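Long-range contacts in leucyl aminopeptidase (Trypanosoma brucei brucei, PDB 5NTD), which probably removes N-terminal residues, leucine in particular, from peptides as a manganese-bound aminopeptidase of the M17 family, and is held here with the inhibitor bestatin: residues T24-F28 against D198-V202; Q331-L335 against T515-L521. One frame throughout, in Å; residues are numbered along the deposited sequence.

Overall arrangement
Helices often pack against strands through their side chains, and this chain offers the principle twice. Contact 1 comes first in sequence and closes before contact 2 opens. It joins the edge strand 26-30 of the N-terminal, macro-like sheet to helix 196-214, which follows the last strand of that sheet and runs on into the catalytic part. Contact 2 lies within the catalytic part, where the start of strand 334-344 receives the C-terminal helix 511-519. Their centres are 19 Å apart and their nearest atoms about 5 Å, without touching. Contact 1 thus packs the N-terminal sheet on the helix that follows it in the chain, and contact 2 packs the chain's C-terminal end on the catalytic sheet.

Contact 1: residues T24-F28 against D198-V202; sequences TNVCF and DLEAV
This is a strand-on-helix packing contact at the edge of the N-terminal macro-like domain, where strand 26-30, outermost in a mixed sheet, meets helix 196-214, which leads into the catalytic part. Residues 26-28 are extended and run nearly antiparallel to helix 198-202, at 154° between directions, with the axes 7.9 Å apart at closest approach. The register sets Cys27 opposite Glu200 (CA to CA 6.2 Å) and Phe28 opposite Leu199 (7.3 Å between CA atoms). Before the strand, Thr24 makes an ST turn: Val26 N donates to Thr24 OG1 over 3.0 Å, and Gln207, further along the helix, also bonds this hydroxyl. Thr24 is in the t rotamer and leaves its methyl CG2 4.0 Å from Glu200 O.

Phe28 provides the apolar centre. With chi1 m and chi2 near 90°, its ring turns a face to Leu199, whose CB stands 3.8 Å from the ring centroid and 20° off the normal, a CH-pi contact. Val186 and Phe188 of the neighbouring strand and Ala154 of helix 150-158 also touch the Phe28 side chain, so it is lodged between sheet and helices. Glu200, with chi1 m and chi2 t, extends across the strand: its CG is 3.5 Å from Val26 O, and its OE2 3.8 Å from Cys27 CB. The CA-to-CB bond of Cys27 itself points away from the helix. The polar link between the segments is indirect, through a water that accepts from Phe28 N at 2.8 Å and donates to Glu200 OE2 at 2.6 Å.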
ATOM      1  N   THR G  24      11.355  17.861  41.689  1.00 26.98           N
ATOM      2  CA  THR G  24      11.649  16.442  41.548  1.00 27.19           C
ATOM      3  C   THR G  24      11.276  15.629  42.782  1.00 28.23           C
ATOM      4  O   THR G  24      11.186  16.132  43.857  1.00 29.30           O
ATOM      5  CB  THR G  24      13.122  16.163  41.258  1.00 27.14           C
ATOM      6  OG1 THR G  24      13.328  14.740  41.076  1.00 26.25           O
ATOM      7  CG2 THR G  24      14.012  16.656  42.401  1.00 27.73           C
ATOM      8  N   ASN G  25      11.051  14.358  42.567  1.00 28.94           N
ATOM      9  CA  ASN G  25      10.754  13.404  43.637  1.00 29.51           C
ATOM     10  C   ASN G  25      12.022  12.699  44.133  1.00 31.16           C
ATOM     11  O   ASN G  25      11.956  11.813  44.980  1.00 29.88           O
ATOM     12  CB  ASN G  25       9.809  12.299  43.109  1.00 29.48           C
ATOM     13  CG  ASN G  25      10.470  11.495  41.989  1.00 28.09           C
ATOM     14  OD1 ASN G  25      11.028  12.089  41.087  1.00 27.90           O
ATOM     15  ND2 ASN G  25      10.449  10.184  42.067  1.00 28.99           N
ATOM     16  N   VAL G  26      13.161  13.035  43.551  1.00 31.81           N
ATOM     17  CA  VAL G  26      14.421  12.335  43.863  1.00 31.57           C
ATOM     18  C   VAL G  26      15.311  13.195  44.745  1.00 31.65           C
ATOM     19  O   VAL G  26      15.493  14.386  44.505  1.00 32.95           O
ATOM     20  CB  VAL G  26      15.202  11.959  42.579  1.00 31.47           C
ATOM     21  CG1 VAL G  26      16.396  11.053  42.885  1.00 31.29           C
ATOM     22  CG2 VAL G  26      14.292  11.253  41.584  1.00 31.64           C
ATOM     23  N   CYS G  27      15.891  12.564  45.744  1.00 31.57           N
ATOM     24  CA  CYS G  27      16.976  13.188  46.524  1.00 32.63           C
ATOM     25  C   CYS G  27      18.160  12.228  46.611  1.00 32.90           C
ATOM     26  O   CYS G  27      18.079  11.073  46.242  1.00 31.66           O
ATOM     27  CB  CYS G  27      16.528  13.607  47.920  1.00 33.09           C
ATOM     28  SG  CYS G  27      15.882  12.233  48.886  1.00 34.91           S
ATOM     29  N   PHE G  28      19.296  12.769  47.022  1.00 34.22           N
ATOM     30  CA  PHE G  28      20.566  12.052  46.962  1.00 32.44           C
ATOM     31  C   PHE G  28      21.308  12.184  48.281  1.00 34.59           C
ATOM     32  O   PHE G  28      21.392  13.253  48.870  1.00 32.60           O
ATOM     33  CB  PHE G  28      21.447  12.579  45.823  1.00 32.11           C
ATOM     34  CG  PHE G  28      20.763  12.539  44.494  1.00 32.94           C
ATOM     35  CD1 PHE G  28      19.962  13.599  44.078  1.00 32.52           C
ATOM     36  CD2 PHE G  28      20.852  11.402  43.686  1.00 31.96           C
ATOM     37  CE1 PHE G  28      19.291  13.558  42.859  1.00 32.58           C
ATOM     38  CE2 PHE G  28      20.206  11.368  42.470  1.00 33.92           C
ATOM     39  CZ  PHE G  28      19.412  12.451  42.051  1.00 32.74           C
ATOM     40  N   ASP G 198      22.861  19.861  43.441  1.00 33.32           N
ATOM     41  CA  ASP G 198      23.176  19.940  42.014  1.00 32.92           C
ATOM     42  C   ASP G 198      22.591  18.722  41.250  1.00 33.39           C
ATOM     43  O   ASP G 198      22.087  18.851  40.119  1.00 31.85           O
ATOM     44  CB  ASP G 198      24.696  20.011  41.787  1.00 33.78           C
ATOM     45  CG  ASP G 198      25.303  21.362  42.205  1.00 33.67           C
ATOM     46  OD1 ASP G 198      24.620  22.145  42.903  1.00 33.71           O
ATOM     47  OD2 ASP G 198      26.425  21.673  41.720  1.00 33.13           O
ATOM     48  N   LEU G 199      22.725  17.544  41.858  1.00 31.55           N
ATOM     49  CA  LEU G 199      22.142  16.327  41.287  1.00 32.33           C
ATOM     50  C   LEU G 199      20.623  16.451  41.234  1.00 32.26           C
ATOM     51  O   LEU G 199      19.985  16.044  40.259  1.00 34.83           O
ATOM     52  CB  LEU G 199      22.535  15.083  42.053  1.00 32.50           C
ATOM     53  CG  LEU G 199      24.021  14.729  41.946  1.00 33.22           C
ATOM     54  CD1 LEU G 199      24.342  13.526  42.838  1.00 33.21           C
ATOM     55  CD2 LEU G 199      24.428  14.428  40.513  1.00 33.31           C
ATOM     56  N   GLU G 200      20.042  17.061  42.247  1.00 32.41           N
ATOM     57  CA  GLU G 200      18.582  17.338  42.217  1.00 35.23           C
ATOM     58  C   GLU G 200      18.172  18.223  41.047  1.00 32.85           C
ATOM     59  O   GLU G 200      17.168  17.968  40.391  1.00 36.57           O
ATOM     60  CB  GLU G 200      18.081  18.005  43.484  1.00 37.30           C
ATOM     61  CG  GLU G 200      17.841  17.027  44.607  1.00 38.28           C
ATOM     62  CD  GLU G 200      17.230  17.685  45.821  1.00 40.47           C
ATOM     63  OE1 GLU G 200      16.458  18.670  45.675  1.00 42.74           O
ATOM     64  OE2 GLU G 200      17.504  17.193  46.930  1.00 44.75           O
ATOM     65  N   ALA G 201      18.963  19.233  40.787  1.00 32.07           N
ATOM     66  CA  ALA G 201      18.691  20.148  39.655  1.00 31.95           C
ATOM     67  C   ALA G 201      18.707  19.396  38.307  1.00 32.12           C
ATOM     68  O   ALA G 201      17.838  19.597  37.449  1.00 31.93           O
ATOM     69  CB  ALA G 201      19.673  21.282  39.612  1.00 31.13           C
ATOM     70  N   VAL G 202      19.663  18.499  38.169  1.00 30.85           N
ATOM     71  CA  VAL G 202      19.766  17.626  36.958  1.00 31.96           C
ATOM     72  C   VAL G 202      18.543  16.714  36.822  1.00 30.61           C
ATOM     73  O   VAL G 202      17.926  16.626  35.778  1.00 29.05           O
ATOM     74  CB  VAL G 202      21.046  16.757  36.985  1.00 31.72           C
ATOM     75  CG1 VAL G 202      21.052  15.720  35.874  1.00 31.20           C
ATOM     76  CG2 VAL G 202      22.254  17.655  36.843  1.00 33.33           C
TER
HETATM   77  O   HOH W   1      19.493  15.518  47.219  1.00 45.65           O

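Contact 2: residues Q331-L335 against T515-L521; sequences QPVQL and TEYFRKL
A glutamine amide reaching the backbone of a helix near the chain's C-terminus is the striking feature here: Gln331 NE2 donates to Thr515 O over 3.3 Å, with an N-H...O angle of 159°. That carbonyl already accepts the helical bond from Arg519 N at 3.0 Å, so it serves two donors. The glutamine extends by chi1 m and chi2 t, and its NE2 also comes within 3.6 Å of Phe518 CB, while its OE1 lies at the edge of the Phe518 ring. Pro332 then centres an inverse gamma turn (phi/psi -86/51), closed by a weak 2.9 Å bond from Val333 N to Gln331 O.

Beyond the turn the chain is extended, entering strand 334-344 of the mixed sheet in the M17 catalytic domain, and the C-terminal helix 511-519 packs against this entry. CA atoms of Val333 and Phe518 are 7.0 Å apart, those of Gln331 and Arg519 7.5 Å. Val333 and Leu335 point toward the helix, whereas Gln334, between them, is out of reach. Phe518 (chi1 m, chi2 -27°) reaches toward both: its CB is 3.9 Å from Val333 CG2 and its CZ 3.6 Å from Leu335 CD2. Leu286 of strand 283-291 also touches Phe518, and Phe323 and Ala326 of helix 314-328 border Leu335.

Lys520 leaves helical geometry, and the terminal Leu521 brings CD1 to 4.1 Å from Val333 CG2. Within 515-521, Glu516 joins the last helical residue to the one after it through salt bridges: Glu516 OE1 pairs with Arg519 NE (2.8 Å) and Glu516 OE2 with Lys520 NZ (2.9 Å).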
ATOM      1  N   GLN G 331      26.281  27.514  35.641  1.00 32.55           N
ATOM      2  CA  GLN G 331      27.404  27.055  34.820  1.00 30.71           C
ATOM      3  C   GLN G 331      27.983  28.255  34.057  1.00 29.53           C
ATOM      4  O   GLN G 331      27.226  29.151  33.662  1.00 29.07           O
ATOM      5  CB  GLN G 331      26.966  25.974  33.847  1.00 31.51           C
ATOM      6  CG  GLN G 331      26.632  24.667  34.533  1.00 31.72           C
ATOM      7  CD  GLN G 331      26.254  23.573  33.548  1.00 31.76           C
ATOM      8  OE1 GLN G 331      25.136  23.561  33.035  1.00 32.75           O
ATOM      9  NE2 GLN G 331      27.173  22.653  33.296  1.00 30.28           N
ATOM     10  N   PRO G 332      29.320  28.287  33.856  1.00 29.50           N
ATOM     11  CA  PRO G 332      29.990  29.446  33.283  1.00 29.71           C
ATOM     12  C   PRO G 332      30.005  29.467  31.762  1.00 30.73           C
ATOM     13  O   PRO G 332      31.028  29.702  31.138  1.00 29.77           O
ATOM     14  CB  PRO G 332      31.404  29.344  33.836  1.00 29.15           C
ATOM     15  CG  PRO G 332      31.633  27.881  34.010  1.00 30.35           C
ATOM     16  CD  PRO G 332      30.295  27.263  34.310  1.00 30.33           C
ATOM     17  N   VAL G 333      28.824  29.278  31.196  1.00 31.20           N
ATOM     18  CA  VAL G 333      28.621  29.310  29.738  1.00 29.78           C
ATOM     19  C   VAL G 333      27.599  30.343  29.407  1.00 28.18           C
ATOM     20  O   VAL G 333      26.543  30.423  30.021  1.00 29.85           O
ATOM     21  CB  VAL G 333      28.094  27.961  29.191  1.00 29.97           C
ATOM     22  CG1 VAL G 333      28.151  27.967  27.685  1.00 30.20           C
ATOM     23  CG2 VAL G 333      28.939  26.810  29.683  1.00 30.18           C
ATOM     24  N   GLN G 334      27.916  31.161  28.439  1.00 27.73           N
ATOM     25  CA  GLN G 334      26.941  32.119  27.978  1.00 30.16           C
ATOM     26  C   GLN G 334      26.040  31.373  26.998  1.00 30.40           C
ATOM     27  O   GLN G 334      26.542  30.806  26.047  1.00 29.48           O
ATOM     28  CB  GLN G 334      27.593  33.312  27.277  1.00 31.25           C
ATOM     29  CG  GLN G 334      26.569  34.357  26.859  1.00 33.79           C
ATOM     30  CD  GLN G 334      27.226  35.574  26.285  1.00 35.96           C
ATOM     31  OE1 GLN G 334      28.415  35.808  26.499  1.00 38.89           O
ATOM     32  NE2 GLN G 334      26.445  36.411  25.649  1.00 37.20           N
ATOM     33  N   LEU G 335      24.738  31.459  27.221  1.00 29.89           N
ATOM     34  CA  LEU G 335      23.766  30.689  26.447  1.00 31.36           C
ATOM     35  C   LEU G 335      22.674  31.511  25.849  1.00 30.19           C
ATOM     36  O   LEU G 335      22.101  32.369  26.515  1.00 32.94           O
ATOM     37  CB  LEU G 335      23.061  29.643  27.335  1.00 31.86           C
ATOM     38  CG  LEU G 335      23.886  28.455  27.813  1.00 32.56           C
ATOM     39  CD1 LEU G 335      23.051  27.632  28.771  1.00 32.93           C
ATOM     40  CD2 LEU G 335      24.328  27.608  26.632  1.00 34.10           C
ATOM     41  N   THR G 515      24.288  19.345  29.878  1.00 26.16           N
ATOM     42  CA  THR G 515      24.900  19.727  31.122  1.00 26.71           C
ATOM     43  C   THR G 515      26.339  19.212  31.161  1.00 28.12           C
ATOM     44  O   THR G 515      27.260  19.948  31.480  1.00 27.06           O
ATOM     45  CB  THR G 515      24.111  19.215  32.321  1.00 26.39           C
ATOM     46  OG1 THR G 515      22.807  19.817  32.297  1.00 25.16           O
ATOM     47  CG2 THR G 515      24.805  19.613  33.635  1.00 26.98           C
ATOM     48  N   GLU G 516      26.507  17.953  30.779  1.00 29.14           N
ATOM     49  CA  GLU G 516      27.810  17.309  30.792  1.00 29.57           C
ATOM     50  C   GLU G 516      28.708  17.932  29.738  1.00 31.49           C
ATOM     51  O   GLU G 516      29.902  18.184  29.978  1.00 33.76           O
ATOM     52  CB  GLU G 516      27.665  15.820  30.609  1.00 30.20           C
ATOM     53  CG  GLU G 516      28.980  15.055  30.537  1.00 32.84           C
ATOM     54  CD  GLU G 516      29.830  15.165  31.809  1.00 34.57           C
ATOM     55  OE1 GLU G 516      29.267  15.387  32.906  1.00 32.80           O
ATOM     56  OE2 GLU G 516      31.077  15.051  31.692  1.00 39.40           O
ATOM     57  N   TYR G 517      28.138  18.224  28.576  1.00 31.19           N
ATOM     58  CA  TYR G 517      28.894  18.902  27.500  1.00 29.51           C
ATOM     59  C   TYR G 517      29.421  20.285  27.995  1.00 29.11           C
ATOM     60  O   TYR G 517      30.607  20.620  27.836  1.00 27.75           O
ATOM     61  CB  TYR G 517      28.047  19.044  26.209  1.00 28.25           C
ATOM     62  CG  TYR G 517      28.695  19.871  25.096  1.00 26.59           C
ATOM     63  CD1 TYR G 517      29.687  19.347  24.306  1.00 26.76           C
ATOM     64  CD2 TYR G 517      28.348  21.192  24.908  1.00 26.58           C
ATOM     65  CE1 TYR G 517      30.326  20.127  23.336  1.00 26.96           C
ATOM     66  CE2 TYR G 517      28.970  21.983  23.948  1.00 26.29           C
ATOM     67  CZ  TYR G 517      29.957  21.457  23.175  1.00 26.48           C
ATOM     68  OH  TYR G 517      30.574  22.235  22.221  1.00 27.03           O
ATOM     69  N   PHE G 518      28.531  21.050  28.584  1.00 29.61           N
ATOM     70  CA  PHE G 518      28.893  22.389  29.129  1.00 33.32           C
ATOM     71  C   PHE G 518      30.006  22.296  30.217  1.00 33.93           C
ATOM     72  O   PHE G 518      30.930  23.077  30.236  1.00 32.95           O
ATOM     73  CB  PHE G 518      27.694  23.102  29.750  1.00 33.31           C
ATOM     74  CG  PHE G 518      26.594  23.417  28.793  1.00 30.95           C
ATOM     75  CD1 PHE G 518      26.837  23.610  27.460  1.00 32.17           C
ATOM     76  CD2 PHE G 518      25.300  23.545  29.256  1.00 31.35           C
ATOM     77  CE1 PHE G 518      25.796  23.907  26.576  1.00 32.32           C
ATOM     78  CE2 PHE G 518      24.259  23.844  28.404  1.00 30.71           C
ATOM     79  CZ  PHE G 518      24.513  24.036  27.054  1.00 32.22           C
ATOM     80  N   ARG G 519      29.903  21.274  31.046  1.00 35.08           N
ATOM     81  CA  ARG G 519      30.868  21.006  32.127  1.00 38.61           C
ATOM     82  C   ARG G 519      32.313  20.891  31.634  1.00 39.37           C
ATOM     83  O   ARG G 519      33.218  21.376  32.299  1.00 35.88           O
ATOM     84  CB  ARG G 519      30.550  19.716  32.881  1.00 43.08           C
ATOM     85  CG  ARG G 519      30.084  19.896  34.308  1.00 52.51           C
ATOM     86  CD  ARG G 519      29.223  18.763  34.846  1.00 56.85           C
ATOM     87  NE  ARG G 519      29.814  17.431  34.783  1.00 63.05           N
ATOM     88  CZ  ARG G 519      30.580  16.865  35.719  1.00 64.23           C
ATOM     89  NH1 ARG G 519      30.930  17.506  36.827  1.00 59.89           N
ATOM     90  NH2 ARG G 519      31.000  15.613  35.525  1.00 67.71           N
ATOM     91  N   LYS G 520      32.513  20.292  30.463  1.00 37.69           N
ATOM     92  CA  LYS G 520      33.857  20.033  29.944  1.00 36.57           C
ATOM     93  C   LYS G 520      34.341  21.046  28.917  1.00 34.22           C
ATOM     94  O   LYS G 520      35.384  20.825  28.311  1.00 34.87           O
ATOM     95  CB  LYS G 520      33.959  18.619  29.367  1.00 39.45           C
ATOM     96  CG  LYS G 520      33.582  17.477  30.317  1.00 43.59           C
ATOM     97  CD  LYS G 520      34.331  17.415  31.627  1.00 50.84           C
ATOM     98  CE  LYS G 520      33.563  16.705  32.782  1.00 51.70           C
ATOM     99  NZ  LYS G 520      33.661  15.244  32.942  1.00 52.02           N
ATOM    100  N   LEU G 521      33.661  22.173  28.753  1.00 32.90           N
ATOM    101  CA  LEU G 521      34.065  23.158  27.731  1.00 34.03           C
ATOM    102  C   LEU G 521      35.399  23.872  28.018  1.00 33.08           C
ATOM    103  O   LEU G 521      35.444  24.712  28.911  1.00 32.49           O
ATOM    104  CB  LEU G 521      32.951  24.217  27.521  1.00 35.03           C
ATOM    105  CG  LEU G 521      31.807  23.723  26.635  1.00 37.10           C
ATOM    106  CD1 LEU G 521      30.626  24.685  26.610  1.00 39.03           C
ATOM    107  CD2 LEU G 521      32.273  23.427  25.217  1.00 37.91           C
TER